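Side-chain contacts in nonsense-mediated mRNA decay protein 2 (Saccharomyces cerevisiae, PDB 4LUN), which takes part in nonsense-mediated decay of mRNAs carrying premature stop codons, interacting through its C-terminus with the NAM7/UPF1 protein: residues I186-E189 against I190-K194; T205-I208 against K209-P213; L235-L238 against F239-I243. All coordinates share one frame; numbering follows the deposited sequence. Where two conformers were deposited one is given.

Interaction 1 (I186-E189 against I190-K194)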
loop_
_atom_site.group_PDB
_atom_site.type_symbol
_atom_site.label_atom_id
_atom_site.label_comp_id
_atom_site.label_asym_id
_atom_site.label_seq_id
_atom_site.Cartn_x
_atom_site.Cartn_y
_atom_site.Cartn_z
ATOM N N ILE A 186 0.672 -5.042 -7.685
ATOM C CA ILE A 186 0.478 -3.692 -7.139
ATOM C C ILE A 186 1.814 -2.968 -6.918
ATOM O O ILE A 186 1.991 -1.796 -7.302
ATOM C CB ILE A 186 -0.302 -3.788 -5.820
ATOM C CG1 ILE A 186 -1.737 -4.224 -6.102
ATOM C CG2 ILE A 186 -0.318 -2.439 -5.063
ATOM C CD1 ILE A 186 -2.482 -4.681 -4.851
ATOM N N LEU A 187 2.760 -3.635 -6.274
ATOM C CA LEU A 187 4.030 -2.976 -5.980
ATOM C C LEU A 187 4.841 -2.685 -7.238
ATOM O O LEU A 187 5.488 -1.638 -7.335
ATOM C CB LEU A 187 4.834 -3.782 -4.969
ATOM C CG LEU A 187 4.316 -3.583 -3.549
ATOM C CD1 LEU A 187 4.689 -4.757 -2.641
ATOM C CD2 LEU A 187 4.908 -2.276 -3.030
ATOM N N ARG A 188 4.807 -3.589 -8.211
ATOM C CA ARG A 188 5.537 -3.326 -9.454
ATOM C C ARG A 188 5.031 -2.070 -10.163
ATOM O O ARG A 188 5.806 -1.352 -10.817
ATOM C CB ARG A 188 5.481 -4.518 -10.409
ATOM C CG ARG A 188 6.545 -4.411 -11.495
ATOM C CD ARG A 188 7.058 -5.762 -11.925
ATOM N NE ARG A 188 6.170 -6.387 -12.894
ATOM C CZ ARG A 188 6.532 -7.386 -13.691
ATOM N NH1 ARG A 188 7.768 -7.865 -13.636
ATOM N NH2 ARG A 188 5.660 -7.900 -14.545
ATOM N N GLU A 189 3.735 -1.813 -10.044
ATOM C CA GLU A 189 3.146 -0.597 -10.598
ATOM C C GLU A 189 3.565 0.647 -9.801
ATOM O O GLU A 189 4.185 1.546 -10.345
ATOM C CB GLU A 189 1.613 -0.709 -10.673
ATOM C CG GLU A 189 0.868 0.609 -11.011
ATOM C CD GLU A 189 0.827 0.929 -12.505
ATOM O OE1 GLU A 189 1.531 0.249 -13.282
ATOM O OE2 GLU A 189 0.074 1.858 -12.902
ATOM N N ILE A 190 3.233 0.687 -8.515
ATOM C CA ILE A 190 3.395 1.924 -7.745
ATOM C C ILE A 190 4.856 2.311 -7.474
ATOM O O ILE A 190 5.169 3.487 -7.313
ATOM C CB ILE A 190 2.547 1.917 -6.447
ATOM C CG1 ILE A 190 3.055 0.863 -5.448
ATOM C CG2 ILE A 190 1.052 1.717 -6.792
ATOM C CD1 ILE A 190 2.160 0.756 -4.199
ATOM N N LEU A 191 5.761 1.339 -7.461
ATOM C CA LEU A 191 7.159 1.670 -7.251
ATOM C C LEU A 191 7.772 2.332 -8.477
ATOM O O LEU A 191 8.865 2.898 -8.397
ATOM C CB LEU A 191 7.960 0.425 -6.888
ATOM C CG LEU A 191 7.617 -0.155 -5.521
ATOM C CD1 LEU A 191 8.448 -1.411 -5.282
ATOM C CD2 LEU A 191 7.885 0.862 -4.435
ATOM N N ASN A 192 7.054 2.269 -9.597
ATOM C CA ASN A 192 7.619 2.689 -10.878
ATOM C C ASN A 192 6.955 3.922 -11.494
ATOM O O ASN A 192 6.912 4.082 -12.715
ATOM C CB ASN A 192 7.625 1.519 -11.865
ATOM C CG ASN A 192 8.710 0.495 -11.544
ATOM O OD1 ASN A 192 9.893 0.735 -11.795
ATOM N ND2 ASN A 192 8.317 -0.639 -10.977
ATOM N N TYR A 193 6.441 4.803 -10.648
ATOM C CA TYR A 193 5.983 6.097 -11.140
ATOM C C TYR A 193 7.044 7.141 -10.811
ATOM O O TYR A 193 7.291 7.429 -9.638
ATOM C CB TYR A 193 4.653 6.492 -10.513
ATOM C CG TYR A 193 4.181 7.868 -10.940
ATOM C CD1 TYR A 193 3.754 8.109 -12.246
ATOM C CD2 TYR A 193 4.157 8.922 -10.041
ATOM C CE1 TYR A 193 3.322 9.376 -12.639
ATOM C CE2 TYR A 193 3.734 10.187 -10.424
ATOM C CZ TYR A 193 3.315 10.407 -11.724
ATOM O OH TYR A 193 2.884 11.681 -12.090
ATOM N N LYS A 194 7.685 7.681 -11.848
ATOM C CA LYS A 194 8.727 8.702 -11.680
ATOM C C LYS A 194 9.809 8.247 -10.703
ATOM O O LYS A 194 10.214 9.008 -9.828
ATOM C CB LYS A 194 8.125 10.038 -11.227
ATOM C CG LYS A 194 7.111 10.624 -12.199
ATOM C CD LYS A 194 7.792 11.107 -13.468
ATOM C CE LYS A 194 8.920 12.060 -13.149
ATOM N NZ LYS A 194 9.324 12.855 -14.343
#
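I190 runs alongside I186 on the last turn of helix 182-190, the two side chains pointing the same way. Its CB stands 3.9 Å from I186 O. Beyond it the branches divide: CG1, set between the backbone N and the carbonyl carbon (chi1 67°), passes I186 O at 3.4 Å, while CG2, anti to the carbonyl carbon, also faces I186 O. CD1 ends the longer branch with chi2 near 180°, meeting I186 CG2 at 4.1 Å and, more distantly, CD2 of L187. I190 N donates to I186 O at 3.0 Å, almost straight (174°). One residue on, L191 repeats the pattern against L187: its amide bonds to L187 O, its CG rests 3.2 Å from that oxygen, and CD2 of L187 reaches L191 CG. N192 N then bonds to E189 O, three residues back, at 3.1 Å and from well above the carbonyl plane, and I190 to Y193 form a type I turn. In the deposited conformer given here R188 O also lies close to the amide plane of N192, 2.6 Å from ND2, but a second conformer makes this bond doubtful. N122 of the same chain also donates to E189 O, and V125 O holds the hydroxyl of Y193. Chemically the contact has two characters: I186, L187, I190 and L191 form the buried apolar side, facing neighbouring helices of the MIF4G domain, whereas polar groups take up the carbonyls as the chain leaves the helix.

Interaction 2 (T205-I208 against K209-P213)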
loop_
_atom_site.group_PDB
_atom_site.type_symbol
_atom_site.label_atom_id
_atom_site.label_comp_id
_atom_site.label_asym_id
_atom_site.label_seq_id
_atom_site.Cartn_x
_atom_site.Cartn_y
_atom_site.Cartn_z
ATOM N N THR A 205 10.368 1.311 1.587
ATOM C CA THR A 205 10.844 1.243 2.971
ATOM C C THR A 205 9.694 1.152 3.965
ATOM O O THR A 205 9.772 0.430 4.959
ATOM C CB THR A 205 11.788 2.414 3.335
ATOM O OG1 THR A 205 11.120 3.662 3.123
ATOM C CG2 THR A 205 12.991 2.378 2.451
ATOM N N ALA A 206 8.616 1.877 3.698
ATOM C CA ALA A 206 7.450 1.806 4.570
ATOM C C ALA A 206 6.859 0.413 4.554
ATOM O O ALA A 206 6.365 -0.069 5.574
ATOM C CB ALA A 206 6.393 2.828 4.155
ATOM N N PHE A 207 6.885 -0.231 3.390
ATOM C CA PHE A 207 6.255 -1.540 3.262
ATOM C C PHE A 207 7.040 -2.624 3.989
ATOM O O PHE A 207 6.463 -3.449 4.698
ATOM C CB PHE A 207 6.057 -1.915 1.787
ATOM C CG PHE A 207 5.191 -3.134 1.583
ATOM C CD1 PHE A 207 3.813 -3.055 1.715
ATOM C CD2 PHE A 207 5.757 -4.349 1.257
ATOM C CE1 PHE A 207 3.014 -4.171 1.530
ATOM C CE2 PHE A 207 4.970 -5.475 1.066
ATOM C CZ PHE A 207 3.591 -5.385 1.206
ATOM N N ILE A 208 8.357 -2.619 3.844
ATOM C CA ILE A 208 9.154 -3.652 4.503
ATOM C C ILE A 208 9.124 -3.496 6.021
ATOM O O ILE A 208 9.180 -4.488 6.737
ATOM C CB ILE A 208 10.624 -3.690 4.014
ATOM C CG1 ILE A 208 11.389 -2.418 4.411
ATOM C CG2 ILE A 208 10.686 -3.945 2.508
ATOM C CD1 ILE A 208 12.809 -2.394 3.882
ATOM N N LYS A 209 9.030 -2.262 6.510
ATOM C CA LYS A 209 9.024 -2.036 7.957
ATOM C C LYS A 209 7.760 -2.584 8.596
ATOM O O LYS A 209 7.798 -3.134 9.696
ATOM C CB LYS A 209 9.141 -0.543 8.281
ATOM C CG LYS A 209 10.528 0.047 8.107
ATOM C CD LYS A 209 10.450 1.576 8.190
ATOM C CE LYS A 209 11.794 2.224 7.929
ATOM N NZ LYS A 209 11.653 3.692 7.695
ATOM N N LYS A 210 6.631 -2.412 7.917
ATOM C CA LYS A 210 5.346 -2.819 8.459
ATOM C C LYS A 210 5.019 -4.287 8.201
ATOM O O LYS A 210 4.266 -4.897 8.963
ATOM C CB LYS A 210 4.233 -1.917 7.911
ATOM C CG LYS A 210 2.906 -2.040 8.650
ATOM C CD LYS A 210 2.141 -0.724 8.649
ATOM C CE LYS A 210 2.776 0.308 9.582
ATOM N NZ LYS A 210 2.680 -0.115 11.014
ATOM N N PHE A 211 5.576 -4.856 7.133
ATOM C CA PHE A 211 5.235 -6.224 6.756
ATOM C C PHE A 211 6.456 -7.120 6.611
ATOM O O PHE A 211 6.554 -7.921 5.683
ATOM C CB PHE A 211 4.377 -6.221 5.484
ATOM C CG PHE A 211 3.103 -5.436 5.632
ATOM C CD1 PHE A 211 2.039 -5.953 6.356
ATOM C CD2 PHE A 211 2.977 -4.171 5.081
ATOM C CE1 PHE A 211 0.857 -5.231 6.502
ATOM C CE2 PHE A 211 1.814 -3.443 5.223
ATOM C CZ PHE A 211 0.745 -3.963 5.938
ATOM N N ALA A 212 7.383 -6.976 7.560
ATOM C CA ALA A 212 8.668 -7.689 7.542
ATOM C C ALA A 212 8.622 -9.206 7.334
ATOM O O ALA A 212 9.485 -9.747 6.629
ATOM C CB ALA A 212 9.485 -7.349 8.793
ATOM N N PRO A 213 7.643 -9.905 7.941
ATOM C CA PRO A 213 7.661 -11.354 7.709
ATOM C C PRO A 213 7.542 -11.751 6.242
ATOM O O PRO A 213 7.940 -12.857 5.902
ATOM C CB PRO A 213 6.441 -11.853 8.489
ATOM C CG PRO A 213 6.233 -10.829 9.550
ATOM C CD PRO A 213 6.619 -9.525 8.937
HETATM O O HOH W 1 9.846 4.692 5.413
#
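F207, near the end of helix 201-210, and F211, just beyond it, form the close-packed side of this contact. Their side chains run at about a right angle, and CD2 of F211 comes over one face of the F207 ring, 3.6 Å from F207 CE1. The ring planes are inclined by 41° with centroids 5.1 Å apart, an oblique meeting. F207 gets there with CG anti to its own amide nitrogen (chi1 -170°), whereas F211 CG turns to the side of its nitrogen. F211 N donates to F207 O at 2.9 Å, although F211 itself already departs from helical backbone angles. In the HEAT-repeat MIF4G domain this helix end is walled in by others: L144 and T148 of helix 130-152 touch F207, while F302 of helix 277-303 meets I208 and A212. Replacing F207 by an alanine is likely to leave F211 CD2 without the ring face it rests on and to open a gap toward L144, T148 and F239. The other side is looser and faces solvent. There K209 stretches its extended chain back along the helix, its CG 3.3 Å from T205 O, until NZ gives a hydrogen to a water at 3.1 Å. That water also hydrogen-bonds T205 OG1, linking the lysine nitrogen to the threonine hydroxyl through a single molecule. K210, also exposed, bends along its chain and lays CG 3.8 Å above a face of the F211 ring, off toward its rim; the bond from K210 N to A206 O is weak.

Interaction 3 (L235-L238 against F239-I243)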
loop_
_atom_site.group_PDB
_atom_site.type_symbol
_atom_site.label_atom_id
_atom_site.label_comp_id
_atom_site.label_asym_id
_atom_site.label_seq_id
_atom_site.Cartn_x
_atom_site.Cartn_y
_atom_site.Cartn_z
ATOM N N LEU A 235 8.141 -11.254 -4.013
ATOM C CA LEU A 235 8.424 -9.981 -3.363
ATOM C C LEU A 235 9.919 -9.773 -3.115
ATOM O O LEU A 235 10.435 -8.656 -3.227
ATOM C CB LEU A 235 7.669 -9.872 -2.037
ATOM C CG LEU A 235 6.163 -9.696 -2.126
ATOM C CD1 LEU A 235 5.599 -9.641 -0.706
ATOM C CD2 LEU A 235 5.806 -8.421 -2.909
ATOM N N GLN A 236 10.613 -10.839 -2.747
ATOM C CA GLN A 236 12.052 -10.757 -2.543
ATOM C C GLN A 236 12.749 -10.391 -3.856
ATOM O O GLN A 236 13.657 -9.566 -3.872
ATOM C CB GLN A 236 12.588 -12.076 -1.963
ATOM C CG GLN A 236 12.817 -12.053 -0.438
ATOM C CD GLN A 236 11.728 -12.756 0.373
ATOM O OE1 GLN A 236 10.632 -12.219 0.577
ATOM N NE2 GLN A 236 12.037 -13.956 0.861
ATOM N N SER A 237 12.307 -10.993 -4.955
ATOM C CA SER A 237 12.885 -10.695 -6.268
ATOM C C SER A 237 12.629 -9.246 -6.650
ATOM O O SER A 237 13.541 -8.524 -7.087
ATOM C CB SER A 237 12.292 -11.602 -7.346
ATOM O OG SER A 237 12.687 -11.158 -8.637
ATOM N N LEU A 238 11.384 -8.812 -6.487
ATOM C CA LEU A 238 11.010 -7.445 -6.809
ATOM C C LEU A 238 11.798 -6.428 -6.006
ATOM O O LEU A 238 12.282 -5.428 -6.548
ATOM C CB LEU A 238 9.517 -7.238 -6.546
ATOM C CG LEU A 238 8.912 -5.865 -6.834
ATOM C CD1 LEU A 238 9.100 -5.510 -8.297
ATOM C CD2 LEU A 238 7.431 -5.864 -6.461
ATOM N N PHE A 239 11.947 -6.679 -4.709
ATOM C CA PHE A 239 12.598 -5.691 -3.864
ATOM C C PHE A 239 14.111 -5.680 -4.044
ATOM O O PHE A 239 14.726 -4.624 -3.982
ATOM C CB PHE A 239 12.191 -5.838 -2.389
ATOM C CG PHE A 239 10.909 -5.137 -2.052
ATOM C CD1 PHE A 239 10.884 -4.094 -1.129
ATOM C CD2 PHE A 239 9.730 -5.464 -2.708
ATOM C CE1 PHE A 239 9.701 -3.437 -0.840
ATOM C CE2 PHE A 239 8.541 -4.802 -2.420
ATOM C CZ PHE A 239 8.528 -3.787 -1.475
ATOM N N LYS A 240 14.708 -6.844 -4.291
ATOM C CA LYS A 240 16.144 -6.902 -4.575
ATOM C C LYS A 240 16.482 -6.203 -5.897
ATOM O O LYS A 240 17.486 -5.512 -5.991
ATOM C CB LYS A 240 16.651 -8.348 -4.527
ATOM C CG LYS A 240 16.801 -8.863 -3.090
ATOM C CD LYS A 240 17.345 -10.284 -3.037
ATOM C CE LYS A 240 17.134 -10.905 -1.658
ATOM N NZ LYS A 240 18.017 -10.308 -0.618
ATOM N N ASN A 241 15.624 -6.351 -6.905
ATOM C CA ASN A 241 15.782 -5.548 -8.115
ATOM C C ASN A 241 15.628 -4.053 -7.849
ATOM O O ASN A 241 16.358 -3.238 -8.410
ATOM C CB ASN A 241 14.787 -5.971 -9.185
ATOM C CG ASN A 241 15.281 -7.152 -9.985
ATOM O OD1 ASN A 241 16.187 -7.015 -10.809
ATOM N ND2 ASN A 241 14.707 -8.324 -9.735
ATOM N N PHE A 242 14.686 -3.711 -6.984
ATOM C CA PHE A 242 14.436 -2.311 -6.656
ATOM C C PHE A 242 15.624 -1.760 -5.891
ATOM O O PHE A 242 16.007 -0.606 -6.054
ATOM C CB PHE A 242 13.147 -2.189 -5.840
ATOM C CG PHE A 242 12.709 -0.770 -5.622
ATOM C CD1 PHE A 242 12.018 -0.077 -6.610
ATOM C CD2 PHE A 242 12.981 -0.141 -4.430
ATOM C CE1 PHE A 242 11.618 1.233 -6.408
ATOM C CE2 PHE A 242 12.593 1.175 -4.213
ATOM C CZ PHE A 242 11.898 1.861 -5.210
ATOM N N ILE A 243 16.211 -2.587 -5.041
ATOM C CA ILE A 243 17.375 -2.154 -4.280
ATOM C C ILE A 243 18.579 -1.911 -5.194
ATOM O O ILE A 243 19.299 -0.925 -5.022
ATOM C CB ILE A 243 17.708 -3.154 -3.158
ATOM C CG1 ILE A 243 16.632 -3.110 -2.081
ATOM C CG2 ILE A 243 19.071 -2.826 -2.543
ATOM C CD1 ILE A 243 16.778 -4.222 -1.057
#
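L235, Q236, S237 and L238 each offer a carbonyl to the amide four residues on, at F239, K240, N241 and F242, and the bonds of 2.9 to 3.0 Å describe a regular alpha-helical turn within helix 231-271. S237 O is gripped twice. N241 N reaches it at 3.0 Å and nearly straight (167°), while the side-chain ND2 of N241 comes in at 2.9 Å from the opposite face, well above the carbonyl plane. CG of N241, anti to its carbonyl carbon (chi1 -84°), carries ND2 back to S237 O, and S237 OG is 3.6 Å from N241 ND2. K240 likewise leans back, its CB and CG close to Q236 O, before the chain bends at its end. On the buried side F239 brings CD2 to 3.3 Å from L235 O and stands beside L238, whose CG lies 4.2 Å from that same carbon. The polar groups of S237, K240 and N241 thus occupy an exposed side, whereas L235, F239 and F242 are buried, with L238 at the margin. L235 and L238 lean on helix 182-190, F239 and F242 on A204 of helix 201-210, and I243 on L299 and F303 of helix 277-303, while the rings of F239 and F215 meet with planes about 55° apart.

How the interactions relate
The three contacts follow one another along the chain and gather in space within the MIF4G domain, on or just beyond the ends of helices 182-190 and 201-210, and within helix 231-271. Interactions 1 and 3 have centres about 12 Å apart, interactions 2 and 3 about 13 Å, and interactions 1 and 2 about 16 Å. L187 of interaction 1 reaches both others: its CD1 lies 3.8 Å from F207 CE2, and its CB 3.6 Å from L238 CD2. F239 of interaction 3 bridges similarly, with CE1 3.5 Å from I208 CG2 and CE2 3.9 Å from L187 CD1. A further apolar touch joins L191 CB to F242 CE1 at 3.8 Å, extending the packing between interactions 1 and 3.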